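Local coordinates for protein peptidoglycan synthase activator LpoP (Pseudomonas aeruginosa, PDB 6W5Q) that probably activates a peptidoglycan synthase in cell wall assembly, as a lipoprotein whose globular C-terminal domain carries tetratricopeptide repeats, at residues V58-Q62 with G63-Q67. Residues are numbered along the deposited sequence; the frame is centred on the assembly and turned at random.
Sequences VRLAQ and GDAAQ
Arg-59, near the end of helix 49-61, meets the amide oxygen of Gln-67, in the first turn of helix 65-78, through its CD. Arg-59 CB sits 4.1 Å from Asp-64 O, close to the backbone of the turn. The chain then bends about the CB-CG bond (chi2 -116°), which brings Arg-59 CD to 3.4 Å from Gln-67 OE1, the two side chains crossing at a slant. Beyond it, NE and CZ pass the same amide oxygen without bonding to it, the guanidinium and amide planes turned 46° apart. At the tip, NH2 forms a salt bridge with Glu-39 of helix 31-44, while the aliphatic part lies against helix 65-78. Its backbone works too, with Arg-59 O accepting from Asp-64 N at 2.9 Å. The second bond of the turn runs from Gly-63 N to Leu-60 O at 2.9 Å, coming from above the carbonyl plane. Gly-63 has positive phi (85°), where a CB would clash with Gln-62 O. On the buried side, Leu-60 CD1 packs on Ala-65 CB at 4.3 Å, next to Lys-99 of helix 83-99. This is a Schellman motif in the short turn between two antiparallel helices, as in tetratricopeptide repeat folds.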
loop_
_atom_site.group_PDB
_atom_site.type_symbol
_atom_site.label_atom_id
_atom_site.label_comp_id
_atom_site.label_asym_id
_atom_site.label_seq_id
_atom_site.Cartn_x
_atom_site.Cartn_y
_atom_site.Cartn_z
ATOM N N VAL A 58 5.426 -1.829 -1.717
ATOM C CA VAL A 58 6.695 -1.770 -2.436
ATOM C C VAL A 58 7.584 -0.675 -1.865
ATOM O O VAL A 58 8.790 -0.877 -1.673
ATOM C CB VAL A 58 6.432 -1.568 -3.939
ATOM C CG1 VAL A 58 7.734 -1.336 -4.699
ATOM C CG2 VAL A 58 5.712 -2.776 -4.472
ATOM N N ARG A 59 7.011 0.506 -1.599
ATOM C CA ARG A 59 7.800 1.588 -1.010
ATOM C C ARG A 59 8.296 1.197 0.364
ATOM O O ARG A 59 9.443 1.483 0.726
ATOM C CB ARG A 59 6.981 2.869 -0.896
ATOM C CG ARG A 59 6.379 3.356 -2.201
ATOM C CD ARG A 59 6.945 4.693 -2.602
ATOM N NE ARG A 59 6.498 5.147 -3.924
ATOM C CZ ARG A 59 7.251 5.197 -5.023
ATOM N NH1 ARG A 59 8.538 4.829 -4.987
ATOM N NH2 ARG A 59 6.712 5.642 -6.150
ATOM N N LEU A 60 7.428 0.576 1.162
ATOM C CA LEU A 60 7.865 0.123 2.471
ATOM C C LEU A 60 8.994 -0.888 2.325
ATOM O O LEU A 60 9.985 -0.844 3.066
ATOM C CB LEU A 60 6.685 -0.472 3.235
ATOM C CG LEU A 60 6.987 -0.876 4.676
ATOM C CD1 LEU A 60 7.556 0.291 5.462
ATOM C CD2 LEU A 60 5.720 -1.390 5.307
ATOM N N ALA A 61 8.882 -1.785 1.343
ATOM C CA ALA A 61 9.933 -2.767 1.152
ATOM C C ALA A 61 11.229 -2.118 0.673
ATOM O O ALA A 61 12.307 -2.643 0.942
ATOM C CB ALA A 61 9.462 -3.853 0.185
ATOM N N GLN A 62 11.158 -0.970 -0.011
ATOM C CA GLN A 62 12.376 -0.246 -0.368
ATOM C C GLN A 62 12.984 0.504 0.806
ATOM O O GLN A 62 14.042 1.118 0.635
ATOM C CB GLN A 62 12.119 0.740 -1.529
ATOM C CG GLN A 62 11.798 0.032 -2.855
ATOM C CD GLN A 62 11.384 0.985 -3.983
ATOM O OE1 GLN A 62 10.362 1.680 -3.897
ATOM N NE2 GLN A 62 12.183 1.016 -5.050
ATOM N N GLY A 63 12.351 0.475 1.983
ATOM C CA GLY A 63 12.799 1.276 3.102
ATOM C C GLY A 63 12.281 2.698 3.119
ATOM O O GLY A 63 12.691 3.474 3.984
ATOM N N ASP A 64 11.377 3.066 2.207
ATOM C CA ASP A 64 10.854 4.436 2.141
ATOM C C ASP A 64 9.566 4.541 2.960
ATOM O O ASP A 64 8.448 4.666 2.438
ATOM C CB ASP A 64 10.645 4.847 0.690
ATOM C CG ASP A 64 11.951 4.951 -0.062
ATOM O OD1 ASP A 64 12.927 5.432 0.554
ATOM O OD2 ASP A 64 12.011 4.544 -1.246
ATOM N N ALA A 65 9.764 4.526 4.283
ATOM C CA ALA A 65 8.656 4.350 5.226
ATOM C C ALA A 65 7.709 5.543 5.225
ATOM O O ALA A 65 6.491 5.369 5.133
ATOM C CB ALA A 65 9.203 4.106 6.639
ATOM N N ALA A 66 8.246 6.761 5.373
ATOM C CA ALA A 66 7.394 7.944 5.374
ATOM C C ALA A 66 6.586 8.037 4.083
ATOM O O ALA A 66 5.396 8.376 4.112
ATOM C CB ALA A 66 8.241 9.203 5.586
ATOM N N GLN A 67 7.206 7.710 2.945
ATOM C CA GLN A 67 6.482 7.679 1.671
ATOM C C GLN A 67 5.348 6.667 1.702
ATOM O O GLN A 67 4.207 6.987 1.346
ATOM C CB GLN A 67 7.439 7.335 0.528
ATOM C CG GLN A 67 8.189 8.509 0.023
ATOM C CD GLN A 67 9.141 8.135 -1.085
ATOM O OE1 GLN A 67 8.744 7.547 -2.104
ATOM N NE2 GLN A 67 10.409 8.404 -0.871
#